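Local atomic coordinates of bifunctional protein PutA (Bradyrhizobium diazoefficiens, PDB entry 6BSN), a protein that probably oxidises proline to glutamate in two steps, with an FAD-dependent proline dehydrogenase and an NAD-dependent aldehyde dehydrogenase in one chain. Residues L645-R650 with Y973-A978; F875-A880 with H893-R898. The protein carries 1 engineered substitution. All coordinates share one frame; numbering follows the deposited sequence.

Contact 1 (L645-R650 with Y973-A978). With PRO (proline), chain E.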
ATOM      1  N   LEU A 645       9.423  21.372  18.022  1.00 25.80           N
ATOM      2  CA  LEU A 645      10.648  21.125  18.769  1.00 25.29           C
ATOM      3  C   LEU A 645      11.810  21.099  17.790  1.00 34.91           C
ATOM      4  O   LEU A 645      11.723  20.463  16.734  1.00 26.43           O
ATOM      5  CB  LEU A 645      10.570  19.811  19.545  1.00 26.27           C
ATOM      6  CG  LEU A 645      11.768  19.463  20.423  1.00 28.60           C
ATOM      7  CD1 LEU A 645      11.908  20.469  21.572  1.00 28.54           C
ATOM      8  CD2 LEU A 645      11.636  18.038  20.953  1.00 34.74           C
ATOM      9  N   THR A 646      12.872  21.828  18.125  1.00 31.28           N
ATOM     10  CA  THR A 646      14.085  21.881  17.331  1.00 26.79           C
ATOM     11  C   THR A 646      15.274  21.700  18.259  1.00 30.93           C
ATOM     12  O   THR A 646      15.143  21.655  19.488  1.00 29.45           O
ATOM     13  CB  THR A 646      14.212  23.212  16.569  1.00 32.06           C
ATOM     14  OG1 THR A 646      13.895  24.308  17.442  1.00 35.51           O
ATOM     15  CG2 THR A 646      13.300  23.259  15.328  1.00 31.38           C
ATOM     16  N   MET A 647      16.449  21.634  17.659  1.00 26.66           N
ATOM     17  CA  MET A 647      17.692  21.595  18.402  1.00 26.12           C
ATOM     18  C   MET A 647      18.661  22.546  17.724  1.00 31.93           C
ATOM     19  O   MET A 647      18.705  22.619  16.499  1.00 32.06           O
ATOM     20  CB  MET A 647      18.263  20.172  18.448  1.00 26.94           C
ATOM     21  CG  MET A 647      17.546  19.261  19.422  1.00 36.05           C
ATOM     22  SD  MET A 647      18.408  17.694  19.607  1.00 44.79           S
ATOM     23  CE  MET A 647      17.786  16.827  18.165  1.00 43.70           C
ATOM     24  N   ARG A 648      19.427  23.286  18.510  1.00 27.02           N
ATOM     25  CA  ARG A 648      20.340  24.248  17.918  1.00 30.56           C
ATOM     26  C   ARG A 648      21.674  24.197  18.640  1.00 28.35           C
ATOM     27  O   ARG A 648      21.784  23.674  19.753  1.00 27.01           O
ATOM     28  CB  ARG A 648      19.744  25.669  17.925  1.00 36.42           C
ATOM     29  CG  ARG A 648      19.144  26.116  19.242  1.00 38.66           C
ATOM     30  CD  ARG A 648      18.210  27.341  19.043  1.00 45.55           C
ATOM     31  NE  ARG A 648      18.898  28.566  18.624  1.00 45.47           N
ATOM     32  CZ  ARG A 648      18.291  29.656  18.130  1.00 51.11           C
ATOM     33  NH1 ARG A 648      19.008  30.724  17.790  1.00 53.42           N
ATOM     34  NH2 ARG A 648      16.970  29.687  17.946  1.00 43.11           N
ATOM     35  N   GLY A 649      22.695  24.732  17.981  1.00 30.72           N
ATOM     36  CA  GLY A 649      24.022  24.749  18.560  1.00 32.29           C
ATOM     37  C   GLY A 649      24.043  25.395  19.927  1.00 30.96           C
ATOM     38  O   GLY A 649      23.206  26.245  20.215  1.00 29.95           O
ATOM     39  N   ARG A 650      24.987  25.007  20.777  1.00 32.46           N
ATOM     40  CA  ARG A 650      25.061  25.551  22.128  1.00 26.74           C
ATOM     41  C   ARG A 650      25.940  26.787  22.206  1.00 32.23           C
ATOM     42  O   ARG A 650      25.643  27.699  22.988  1.00 32.82           O
ATOM     43  CB  ARG A 650      25.608  24.502  23.101  1.00 26.32           C
ATOM     44  CG  ARG A 650      24.718  23.317  23.329  1.00 37.82           C
ATOM     45  CD  ARG A 650      25.292  22.395  24.409  1.00 42.41           C
ATOM     46  NE  ARG A 650      24.215  21.681  25.079  1.00 48.93           N
ATOM     47  CZ  ARG A 650      23.568  22.151  26.142  1.00 49.28           C
ATOM     48  NH1 ARG A 650      23.905  23.322  26.675  1.00 41.73           N
ATOM     49  NH2 ARG A 650      22.583  21.445  26.678  1.00 60.22           N
ATOM     50  N   TYR A 973      24.747  10.718  19.744  1.00 23.64           N
ATOM     51  CA  TYR A 973      25.925  11.548  19.932  1.00 25.44           C
ATOM     52  C   TYR A 973      25.638  13.018  19.652  1.00 29.19           C
ATOM     53  O   TYR A 973      25.921  13.873  20.492  1.00 29.31           O
ATOM     54  CB  TYR A 973      27.038  11.055  19.025  1.00 24.12           C
ATOM     55  CG  TYR A 973      28.419  11.519  19.421  1.00 28.15           C
ATOM     56  CD1 TYR A 973      28.978  11.134  20.637  1.00 32.28           C
ATOM     57  CD2 TYR A 973      29.184  12.305  18.564  1.00 22.30           C
ATOM     58  CE1 TYR A 973      30.269  11.519  20.984  1.00 29.37           C
ATOM     59  CE2 TYR A 973      30.469  12.700  18.902  1.00 24.66           C
ATOM     60  CZ  TYR A 973      31.001  12.307  20.115  1.00 27.70           C
ATOM     61  OH  TYR A 973      32.269  12.689  20.450  1.00 26.79           O
ATOM     62  N   LEU A 974      25.104  13.329  18.464  1.00 28.88           N
ATOM     63  CA  LEU A 974      25.024  14.720  18.029  1.00 27.28           C
ATOM     64  C   LEU A 974      24.152  15.550  18.957  1.00 28.89           C
ATOM     65  O   LEU A 974      24.484  16.702  19.252  1.00 28.49           O
ATOM     66  CB  LEU A 974      24.499  14.818  16.598  1.00 28.05           C
ATOM     67  CG  LEU A 974      25.421  14.307  15.490  1.00 30.73           C
ATOM     68  CD1 LEU A 974      24.962  14.791  14.106  1.00 24.27           C
ATOM     69  CD2 LEU A 974      26.842  14.717  15.766  1.00 29.54           C
ATOM     70  N   ALA A 975      23.050  14.974  19.450  1.00 29.52           N
ATOM     71  CA  ALA A 975      22.105  15.741  20.259  1.00 29.31           C
ATOM     72  C   ALA A 975      22.767  16.335  21.498  1.00 36.50           C
ATOM     73  O   ALA A 975      22.426  17.452  21.917  1.00 37.40           O
ATOM     74  CB  ALA A 975      20.914  14.871  20.660  1.00 23.51           C
ATOM     75  N   ARG A 976      23.728  15.619  22.087  1.00 35.94           N
ATOM     76  CA  ARG A 976      24.373  16.111  23.301  1.00 33.42           C
ATOM     77  C   ARG A 976      25.118  17.429  23.071  1.00 33.80           C
ATOM     78  O   ARG A 976      25.336  18.176  24.030  1.00 29.11           O
ATOM     79  CB  ARG A 976      25.333  15.051  23.858  1.00 32.57           C
ATOM     80  CG  ARG A 976      25.839  15.325  25.283  1.00 28.32           C
ATOM     81  CD  ARG A 976      24.748  15.091  26.325  1.00 26.15           C
ATOM     82  NE  ARG A 976      25.339  15.240  27.636  1.00 44.46           N
ATOM     83  CZ  ARG A 976      25.306  16.357  28.351  1.00 57.46           C
ATOM     84  NH1 ARG A 976      24.672  17.421  27.891  1.00 60.43           N
ATOM     85  NH2 ARG A 976      25.910  16.407  29.528  1.00 64.49           N
ATOM     86  N   PHE A 977      25.510  17.730  21.831  1.00 30.89           N
ATOM     87  CA  PHE A 977      26.172  18.985  21.495  1.00 30.65           C
ATOM     88  C   PHE A 977      25.189  20.115  21.220  1.00 28.65           C
ATOM     89  O   PHE A 977      25.607  21.203  20.796  1.00 26.99           O
ATOM     90  CB  PHE A 977      27.070  18.810  20.259  1.00 31.25           C
ATOM     91  CG  PHE A 977      28.191  17.820  20.439  1.00 33.40           C
ATOM     92  CD1 PHE A 977      29.482  18.260  20.702  1.00 31.26           C
ATOM     93  CD2 PHE A 977      27.958  16.448  20.334  1.00 31.36           C
ATOM     94  CE1 PHE A 977      30.526  17.354  20.861  1.00 30.97           C
ATOM     95  CE2 PHE A 977      28.991  15.540  20.480  1.00 32.50           C
ATOM     96  CZ  PHE A 977      30.279  15.991  20.752  1.00 34.98           C
ATOM     97  N   ALA A 978      23.900  19.869  21.404  1.00 25.59           N
ATOM     98  CA  ALA A 978      22.863  20.812  21.028  1.00 30.00           C
ATOM     99  C   ALA A 978      21.991  21.079  22.239  1.00 29.76           C
ATOM    100  O   ALA A 978      22.082  20.389  23.256  1.00 27.73           O
ATOM    101  CB  ALA A 978      22.012  20.293  19.853  1.00 25.11           C
TER
HETATM  102  N   PRO E2003      20.719  18.006  24.083  0.89 37.79           N
HETATM  103  CA  PRO E2003      20.200  17.370  25.276  0.89 44.90           C
HETATM  104  C   PRO E2003      21.318  16.579  25.984  0.89 62.40           C
HETATM  105  O   PRO E2003      21.245  15.320  26.119  0.89 65.42           O
HETATM  106  CB  PRO E2003      19.044  16.479  24.897  0.89 36.53           C
HETATM  107  CG  PRO E2003      18.676  16.894  23.485  0.89 32.55           C
HETATM  108  CD  PRO E2003      19.665  18.042  23.119  0.89 33.91           C
HETATM  109  OXT PRO E2003      22.313  17.221  26.421  0.89 67.36           O

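Contact 2 (F875-A880 with H893-R898)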
ATOM      1  N   PHE A 875      51.358 -11.662  31.296  1.00 32.78           N
ATOM      2  CA  PHE A 875      51.515 -11.986  32.703  1.00 32.80           C
ATOM      3  C   PHE A 875      50.265 -12.696  33.195  1.00 33.96           C
ATOM      4  O   PHE A 875      49.149 -12.386  32.772  1.00 31.37           O
ATOM      5  CB  PHE A 875      51.742 -10.721  33.561  1.00 31.23           C
ATOM      6  CG  PHE A 875      53.052 -10.037  33.310  1.00 29.12           C
ATOM      7  CD1 PHE A 875      53.128  -8.954  32.452  1.00 28.55           C
ATOM      8  CD2 PHE A 875      54.209 -10.467  33.953  1.00 34.62           C
ATOM      9  CE1 PHE A 875      54.341  -8.316  32.224  1.00 36.92           C
ATOM     10  CE2 PHE A 875      55.423  -9.848  33.719  1.00 34.39           C
ATOM     11  CZ  PHE A 875      55.492  -8.764  32.861  1.00 38.53           C
ATOM     12  N   GLU A 876      50.449 -13.640  34.105  1.00 33.81           N
ATOM     13  CA  GLU A 876      49.329 -14.311  34.743  1.00 37.44           C
ATOM     14  C   GLU A 876      49.251 -13.841  36.185  1.00 36.64           C
ATOM     15  O   GLU A 876      50.264 -13.799  36.889  1.00 38.60           O
ATOM     16  CB  GLU A 876      49.438 -15.846  34.687  1.00 34.54           C
ATOM     17  CG  GLU A 876      48.314 -16.524  35.495  1.00 31.85           C
ATOM     18  CD  GLU A 876      48.215 -18.038  35.285  1.00 37.28           C
ATOM     19  OE1 GLU A 876      47.312 -18.658  35.896  1.00 34.25           O
ATOM     20  OE2 GLU A 876      49.040 -18.602  34.530  1.00 33.40           O
ATOM     21  N   LEU A 877      48.061 -13.474  36.606  1.00 37.00           N
ATOM     22  CA  LEU A 877      47.852 -13.001  37.954  1.00 38.64           C
ATOM     23  C   LEU A 877      47.170 -14.078  38.777  1.00 37.42           C
ATOM     24  O   LEU A 877      46.467 -14.944  38.255  1.00 35.39           O
ATOM     25  CB  LEU A 877      46.994 -11.735  37.946  1.00 37.52           C
ATOM     26  CG  LEU A 877      47.351 -10.669  36.918  1.00 37.25           C
ATOM     27  CD1 LEU A 877      46.188  -9.668  36.742  1.00 38.52           C
ATOM     28  CD2 LEU A 877      48.631  -9.960  37.313  1.00 30.95           C
ATOM     29  N   THR A 878      47.370 -13.993  40.085  1.00 38.51           N
ATOM     30  CA  THR A 878      46.619 -14.838  41.000  1.00 40.96           C
ATOM     31  C   THR A 878      45.168 -14.400  41.059  1.00 45.20           C
ATOM     32  O   THR A 878      44.262 -15.236  41.077  1.00 47.36           O
ATOM     33  CB  THR A 878      47.239 -14.764  42.397  1.00 45.95           C
ATOM     34  OG1 THR A 878      48.537 -15.368  42.382  1.00 48.20           O
ATOM     35  CG2 THR A 878      46.354 -15.444  43.427  1.00 48.30           C
ATOM     36  N   GLU A 879      44.930 -13.087  41.083  1.00 44.83           N
ATOM     37  CA  GLU A 879      43.591 -12.522  41.093  1.00 48.62           C
ATOM     38  C   GLU A 879      43.569 -11.227  40.285  1.00 43.43           C
ATOM     39  O   GLU A 879      44.585 -10.531  40.168  1.00 40.06           O
ATOM     40  CB  GLU A 879      43.118 -12.288  42.531  1.00 51.82           C
ATOM     41  CG  GLU A 879      44.206 -11.721  43.417  1.00 60.56           C
ATOM     42  CD  GLU A 879      43.832 -11.725  44.881  1.00 68.28           C
ATOM     43  OE1 GLU A 879      44.656 -11.261  45.697  1.00 70.58           O
ATOM     44  OE2 GLU A 879      42.716 -12.185  45.211  1.00 70.99           O
ATOM     45  N   ALA A 880      42.395 -10.921  39.713  1.00 41.84           N
ATOM     46  CA  ALA A 880      42.241  -9.717  38.896  1.00 41.61           C
ATOM     47  C   ALA A 880      42.669  -8.460  39.650  1.00 41.35           C
ATOM     48  O   ALA A 880      43.279  -7.555  39.065  1.00 34.06           O
ATOM     49  CB  ALA A 880      40.794  -9.582  38.419  1.00 38.33           C
ATOM     50  N   HIS A 893      47.221  -9.330  30.660  1.00 31.04           N
ATOM     51  CA  HIS A 893      47.158 -10.002  31.946  1.00 26.22           C
ATOM     52  C   HIS A 893      46.110 -11.106  31.870  1.00 29.30           C
ATOM     53  O   HIS A 893      45.054 -10.920  31.263  1.00 32.05           O
ATOM     54  CB  HIS A 893      46.837  -9.004  33.076  1.00 23.08           C
ATOM     55  CG  HIS A 893      47.754  -7.816  33.113  1.00 39.11           C
ATOM     56  ND1 HIS A 893      47.619  -6.741  32.259  1.00 35.32           N
ATOM     57  CD2 HIS A 893      48.833  -7.546  33.889  1.00 39.03           C
ATOM     58  CE1 HIS A 893      48.566  -5.855  32.518  1.00 35.16           C
ATOM     59  NE2 HIS A 893      49.317  -6.321  33.498  1.00 35.77           N
ATOM     60  N   VAL A 894      46.401 -12.263  32.482  1.00 29.22           N
ATOM     61  CA  VAL A 894      45.553 -13.449  32.359  1.00 31.12           C
ATOM     62  C   VAL A 894      45.264 -14.017  33.742  1.00 25.86           C
ATOM     63  O   VAL A 894      46.178 -14.198  34.552  1.00 30.43           O
ATOM     64  CB  VAL A 894      46.210 -14.520  31.464  1.00 32.68           C
ATOM     65  CG1 VAL A 894      45.266 -15.697  31.254  1.00 30.56           C
ATOM     66  CG2 VAL A 894      46.657 -13.896  30.131  1.00 25.67           C
ATOM     67  N   VAL A 895      43.996 -14.302  34.008  1.00 27.39           N
ATOM     68  CA  VAL A 895      43.558 -14.981  35.224  1.00 31.30           C
ATOM     69  C   VAL A 895      42.829 -16.252  34.803  1.00 35.89           C
ATOM     70  O   VAL A 895      41.909 -16.196  33.975  1.00 30.28           O
ATOM     71  CB  VAL A 895      42.634 -14.083  36.076  1.00 30.05           C
ATOM     72  CG1 VAL A 895      42.009 -14.870  37.235  1.00 28.08           C
ATOM     73  CG2 VAL A 895      43.370 -12.833  36.560  1.00 26.56           C
ATOM     74  N   ARG A 896      43.225 -17.392  35.364  1.00 33.59           N
ATOM     75  CA  ARG A 896      42.470 -18.617  35.134  1.00 32.74           C
ATOM     76  C   ARG A 896      41.480 -18.818  36.280  1.00 35.06           C
ATOM     77  O   ARG A 896      41.725 -18.399  37.412  1.00 38.81           O
ATOM     78  CB  ARG A 896      43.398 -19.837  34.964  1.00 31.00           C
ATOM     79  CG  ARG A 896      44.186 -20.306  36.161  1.00 27.76           C
ATOM     80  CD  ARG A 896      45.073 -21.516  35.777  1.00 30.08           C
ATOM     81  NE  ARG A 896      46.333 -21.090  35.159  1.00 28.46           N
ATOM     82  CZ  ARG A 896      47.043 -21.819  34.311  1.00 29.45           C
ATOM     83  NH1 ARG A 896      48.172 -21.335  33.810  1.00 32.14           N
ATOM     84  NH2 ARG A 896      46.628 -23.033  33.965  1.00 31.43           N
ATOM     85  N   TYR A 897      40.315 -19.385  35.962  1.00 34.74           N
ATOM     86  CA  TYR A 897      39.222 -19.467  36.929  1.00 34.27           C
ATOM     87  C   TYR A 897      38.499 -20.801  36.775  1.00 36.13           C
ATOM     88  O   TYR A 897      38.519 -21.429  35.711  1.00 37.15           O
ATOM     89  CB  TYR A 897      38.222 -18.281  36.773  1.00 30.93           C
ATOM     90  CG  TYR A 897      37.308 -18.332  35.554  1.00 26.04           C
ATOM     91  CD1 TYR A 897      36.000 -18.794  35.652  1.00 28.97           C
ATOM     92  CD2 TYR A 897      37.754 -17.914  34.318  1.00 28.90           C
ATOM     93  CE1 TYR A 897      35.154 -18.841  34.533  1.00 29.96           C
ATOM     94  CE2 TYR A 897      36.932 -17.956  33.198  1.00 28.14           C
ATOM     95  CZ  TYR A 897      35.633 -18.417  33.309  1.00 34.16           C
ATOM     96  OH  TYR A 897      34.829 -18.465  32.189  1.00 31.62           O
ATOM     97  N   ARG A 898      37.830 -21.216  37.853  1.00 36.07           N
ATOM     98  CA  ARG A 898      36.991 -22.412  37.868  1.00 38.77           C
ATOM     99  C   ARG A 898      35.586 -22.067  37.375  1.00 37.14           C
ATOM    100  O   ARG A 898      35.055 -21.010  37.723  1.00 35.75           O
ATOM    101  CB  ARG A 898      36.918 -23.003  39.276  1.00 39.67           C
TER
HETATM  102  O   HOH W   1      45.581 -17.289  37.335  1.00 34.37           O

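Contact 1 (L645-R650 with Y973-A978)
Met647 is where strand 641-656 first meets the turn 973-978: its SD lies 3.9 Å from Ala975 CB, and its CB rests 4.0 Å from Ala978 CB. The side chain bends at its last torsion (chi3 -82°), and the sulfur also reaches the bound proline, with SD 3.7 Å from the ligand's CD. Met647 thus fills the corner between the turn and one side of the pyrrolidine ring. Arg648 sends its CB the other way. Its guanidinium bonds to Gln981 and to the backbone oxygens of Ile932 and Asp933 of the second subunit, while its carbonyl O lies against CA and CB of Ala978. Past Gly649, Arg650 returns to the turn. Its CG sits 3.4 Å from Phe977 O, and NE makes a weak hydrogen bond to Ala978 O, 3.1 Å long and strongly bent (N-H...O angle 125°). Asn678 binds both Arg650 N and Phe977 O, which ties the two backbones together. A serine in place of Arg650 would probably cost Ala978 O this donor and leave a gap beside the Phe977 carbonyl. The proline N donates to two backbone carbonyls of the turn, Ala975 O at 2.8 Å and Ala978 O at 2.9 Å, so Ala978 O serves ligand and arginine alike. Arg976, its CG anti to the backbone N (chi1 -167°) and its chain bent one bond further on, brings NH1 within 2.8 Å of the ligand's OXT. The amine is thus held by backbone carbonyls and the carboxylate by a side chain of the same short turn. This is a remote proline site, set where strand 978-986 starts its antiparallel pairing with strand 641-656, as in the oligomerisation flap of aldehyde dehydrogenases, with the second subunit close by.

Contact 2 (F875-A880 with H893-R898)
Two parallel strands near one margin of the mixed sheet in the aldehyde dehydrogenase catalytic domain, 873-876 and 891-897, run side by side here. Val894 is held from both ends: its N donates to Phe875 O at 2.8 Å, and its O accepts from Leu877 N at 2.9 Å. Phe875 and His893 share the face covered by helix 839-855, where the imidazole bonds through NE2 to His848 and through ND1 to Arg798 O. Leu877 packs against that histidine with CD1 3.8 Å from His893 CB, its CD2 lying farther out near the ring edge. Leu877 CB also touches Val895 CG2 at 4.0 Å, the same methyl that lies against the backbone N of Ala880. Glu876 and Val894 point to the other face, under helix 804-819. There Glu876, its CG anti to the backbone N (chi1 174°) and its chain extended, meets Arg896 crossing at about a right angle. The grip is side-on and two-pronged: Arg896 NE reaches Glu876 OE1 at 2.7 Å, and Arg896 NH1 reaches Glu876 OE2 at 3.0 Å, both bonds nearly straight. Carboxylate and guanidinium planes differ by only 16°, and OE2 is met on its syn lone pair. A water completes the corner, donating to Glu876 OE1 at 2.6 Å and to Leu877 O at 2.7 Å and accepting from Arg896 N, which bridges the strands where they part. Each ion has a second partner, His859 at Glu876 OE2 and Asp808 at Arg896 NH2. With each carboxylate oxygen taking two donors, the buried Glu876 is fixed in rotation, and the adjoining guanidinium would be expected to keep it ionised.

Following the chain from the N terminus, residues 645-650 come first, on strand 641-656, and wait 322 residues for their partner at 973-978, which leads into strand 978-986. Contact 1 therefore closes a very long loop. Contact 2 lies wholly within it: 875-880 and 893-898 are separated by only 12 residues, so it closes a short connection between two neighbouring parallel strands, and the two loops nest without crossing. They belong to different sheets. Contact 1 ties the C-terminal part of the aldehyde dehydrogenase region back to its earlier sheet, while contact 2 joins strands of the later one. Their centres are 45 Å apart, and their nearest atoms about 27 Å.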